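Local coordinates for ACYL carrier protein ACPA (PDB 2CGQ) that probably serves as an acyl carrier, holding acyl chains as thioesters on a phosphopantetheine arm, at residues R43-N48 / D53-D58. Sequence-based numbering, arbitrary orientation.
Sequences RGITAN and DDLGFD
With CG lodged between the backbone N and the carbonyl carbon (chi1 69°) and a bend at chi3 (-70°), the side chain of R43 swings its guanidinium group across to D54 and L55. L55, its CG beside the backbone N and chi2 extended, turns CD2 toward 43-48. This methyl sits over one face of the guanidinium, displaced toward the rim, with R43 NE 3.8 Å from L55 CD2. R43 CD also touches this methyl, 4.0 Å from L55 CD2, and the two side chains cross at a slant. R43 NH2 also makes a weak, strongly bent hydrogen bond to D54 O (3.0 Å, N-H...O angle 126°). A water adds a second route: it accepts from R43 NH2 at 3.2 Å and donates to L55 O at 2.7 Å, so one nitrogen reaches two successive carbonyls, directly and through solvent. The carboxylate of D54 takes no part in this grip; its OD2 accepts a hydrogen bond from V50 N, within the link between the segments.

I45 approaches L55 CD2 as well, its CD1 4.0 Å away, so the buried L55 methyl lies between I45 and the exposed R43. I45 continues onto N32, I35 and Q36 of helix 27-39, and both I45 and L55 touch V88 of helix 88-96. Farther along, T46 OG1 donates to N48 OD1 at 2.6 Å. The contact thus folds the long first interhelical loop of the acyl carrier protein four-helix fold back on itself. Segment 53-58 runs into the DSL motif at D58, the N-cap of helix 59-73, probably the site of phosphopantetheine attachment, as in other acyl carrier proteins.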
ATOM      1  N   ARG A  43      -2.516   5.987 -13.167  1.00 32.25           N
ATOM      2  CA  ARG A  43      -1.969   7.213 -12.629  1.00 32.70           C
ATOM      3  C   ARG A  43      -0.677   6.953 -11.878  1.00 31.37           C
ATOM      4  O   ARG A  43      -0.508   5.904 -11.241  1.00 30.88           O
ATOM      5  CB  ARG A  43      -2.976   7.902 -11.713  1.00 32.85           C
ATOM      6  CG  ARG A  43      -3.261   7.228 -10.446  1.00 38.36           C
ATOM      7  CD  ARG A  43      -4.421   7.943  -9.695  1.00 38.94           C
ATOM      8  NE  ARG A  43      -4.003   9.263  -9.190  1.00 42.05           N
ATOM      9  CZ  ARG A  43      -4.778  10.038  -8.418  1.00 42.19           C
ATOM     10  NH1 ARG A  43      -4.327  11.203  -7.972  1.00 43.11           N
ATOM     11  NH2 ARG A  43      -5.996   9.635  -8.064  1.00 45.44           N
ATOM     12  N   GLY A  44       0.228   7.918 -11.933  1.00 29.56           N
ATOM     13  CA  GLY A  44       1.458   7.829 -11.183  1.00 28.83           C
ATOM     14  C   GLY A  44       1.215   7.812  -9.674  1.00 28.36           C
ATOM     15  O   GLY A  44       0.331   8.511  -9.144  1.00 28.06           O
ATOM     16  N   ILE A  45       2.012   7.005  -8.978  1.00 26.70           N
ATOM     17  CA  ILE A  45       1.907   6.849  -7.514  1.00 26.39           C
ATOM     18  C   ILE A  45       3.126   7.442  -6.839  1.00 25.54           C
ATOM     19  O   ILE A  45       4.231   7.095  -7.203  1.00 25.76           O
ATOM     20  CB  ILE A  45       1.816   5.332  -7.133  1.00 25.84           C
ATOM     21  CG1 ILE A  45       0.655   4.633  -7.879  1.00 27.67           C
ATOM     22  CG2 ILE A  45       1.665   5.168  -5.652  1.00 25.28           C
ATOM     23  CD1 ILE A  45      -0.735   5.233  -7.671  1.00 29.76           C
ATOM     24  N   THR A  46       2.937   8.318  -5.855  1.00 24.48           N
ATOM     25  CA  THR A  46       4.048   8.958  -5.153  1.00 25.00           C
ATOM     26  C   THR A  46       3.862   8.895  -3.654  1.00 23.12           C
ATOM     27  O   THR A  46       2.742   8.823  -3.171  1.00 24.51           O
ATOM     28  CB  THR A  46       4.207  10.441  -5.611  1.00 24.76           C
ATOM     29  OG1 THR A  46       2.955  11.153  -5.431  1.00 25.74           O
ATOM     30  CG2 THR A  46       4.617  10.451  -7.070  1.00 27.20           C
ATOM     31  N   ALA A  47       4.981   8.938  -2.914  1.00 24.07           N
ATOM     32  CA  ALA A  47       4.985   8.697  -1.513  1.00 23.60           C
ATOM     33  C   ALA A  47       4.151   9.655  -0.675  1.00 24.21           C
ATOM     34  O   ALA A  47       3.717   9.290   0.388  1.00 24.96           O
ATOM     35  CB  ALA A  47       6.404   8.652  -1.006  1.00 24.87           C
ATOM     36  N   ASN A  48       3.913  10.880  -1.175  1.00 23.99           N
ATOM     37  CA  ASN A  48       3.078  11.881  -0.478  1.00 23.08           C
ATOM     38  C   ASN A  48       1.573  11.667  -0.585  1.00 23.98           C
ATOM     39  O   ASN A  48       0.801  12.263   0.196  1.00 24.77           O
ATOM     40  CB  ASN A  48       3.425  13.278  -1.014  1.00 22.31           C
ATOM     41  CG  ASN A  48       3.052  13.407  -2.435  1.00 26.27           C
ATOM     42  OD1 ASN A  48       3.469  12.583  -3.260  1.00 26.33           O
ATOM     43  ND2 ASN A  48       2.231  14.418  -2.756  1.00 23.12           N
ATOM     44  N   ASP A  53      -7.727  10.176   0.622  1.00 27.57           N
ATOM     45  CA  ASP A  53      -8.089  11.483   0.057  1.00 28.49           C
ATOM     46  C   ASP A  53      -7.624  11.679  -1.369  1.00 28.58           C
ATOM     47  O   ASP A  53      -8.333  12.291  -2.187  1.00 28.60           O
ATOM     48  CB  ASP A  53      -7.524  12.642   0.856  1.00 28.78           C
ATOM     49  CG  ASP A  53      -7.839  12.588   2.342  1.00 33.94           C
ATOM     50  OD1 ASP A  53      -8.300  11.533   2.864  1.00 35.72           O
ATOM     51  OD2 ASP A  53      -7.487  13.611   3.008  1.00 36.07           O
ATOM     52  N   ASP A  54      -6.431  11.178  -1.685  1.00 27.38           N
ATOM     53  CA  ASP A  54      -5.842  11.346  -3.018  1.00 27.93           C
ATOM     54  C   ASP A  54      -6.118  10.225  -4.008  1.00 27.95           C
ATOM     55  O   ASP A  54      -6.365  10.499  -5.178  1.00 27.53           O
ATOM     56  CB  ASP A  54      -4.325  11.584  -2.920  1.00 27.84           C
ATOM     57  CG  ASP A  54      -3.979  12.902  -2.219  1.00 28.69           C
ATOM     58  OD1 ASP A  54      -4.690  13.918  -2.427  1.00 29.83           O
ATOM     59  OD2 ASP A  54      -2.977  12.960  -1.481  1.00 27.84           O
ATOM     60  N   LEU A  55      -6.037   8.976  -3.549  1.00 27.26           N
ATOM     61  CA  LEU A  55      -6.120   7.801  -4.432  1.00 28.41           C
ATOM     62  C   LEU A  55      -7.467   7.090  -4.439  1.00 28.18           C
ATOM     63  O   LEU A  55      -7.713   6.225  -5.304  1.00 29.74           O
ATOM     64  CB  LEU A  55      -5.007   6.816  -4.098  1.00 29.17           C
ATOM     65  CG  LEU A  55      -3.610   7.348  -4.366  1.00 27.13           C
ATOM     66  CD1 LEU A  55      -2.567   6.378  -3.900  1.00 26.05           C
ATOM     67  CD2 LEU A  55      -3.428   7.581  -5.863  1.00 29.82           C
ATOM     68  N   GLY A  56      -8.308   7.451  -3.475  1.00 28.42           N
ATOM     69  CA  GLY A  56      -9.653   6.944  -3.326  1.00 29.33           C
ATOM     70  C   GLY A  56      -9.755   5.538  -2.760  1.00 28.94           C
ATOM     71  O   GLY A  56     -10.702   4.788  -3.071  1.00 28.09           O
ATOM     72  N   PHE A  57      -8.796   5.126  -1.944  1.00 28.43           N
ATOM     73  CA  PHE A  57      -8.941   3.895  -1.190  1.00 28.93           C
ATOM     74  C   PHE A  57     -10.135   3.998  -0.252  1.00 29.49           C
ATOM     75  O   PHE A  57     -10.414   5.049   0.312  1.00 29.44           O
ATOM     76  CB  PHE A  57      -7.688   3.546  -0.353  1.00 29.03           C
ATOM     77  CG  PHE A  57      -6.608   2.847  -1.131  1.00 26.36           C
ATOM     78  CD1 PHE A  57      -5.694   3.543  -1.876  1.00 29.86           C
ATOM     79  CD2 PHE A  57      -6.537   1.466  -1.139  1.00 30.38           C
ATOM     80  CE1 PHE A  57      -4.700   2.868  -2.566  1.00 30.16           C
ATOM     81  CE2 PHE A  57      -5.540   0.795  -1.827  1.00 30.98           C
ATOM     82  CZ  PHE A  57      -4.677   1.449  -2.565  1.00 27.99           C
ATOM     83  N   ASP A  58     -10.837   2.878  -0.107  1.00 30.29           N
ATOM     84  CA  ASP A  58     -11.879   2.712   0.863  1.00 30.75           C
ATOM     85  C   ASP A  58     -11.468   1.532   1.753  1.00 31.35           C
ATOM     86  O   ASP A  58     -10.364   1.007   1.633  1.00 30.48           O
ATOM     87  CB  ASP A  58     -13.248   2.527   0.165  1.00 31.33           C
ATOM     88  CG  ASP A  58     -13.295   1.344  -0.771  1.00 32.91           C
ATOM     89  OD1 ASP A  58     -12.371   0.532  -0.782  1.00 28.49           O
ATOM     90  OD2 ASP A  58     -14.312   1.179  -1.493  1.00 35.92           O
TER
HETATM   91  O   HOH W   1      -6.670   6.535  -7.757  1.00 50.92           O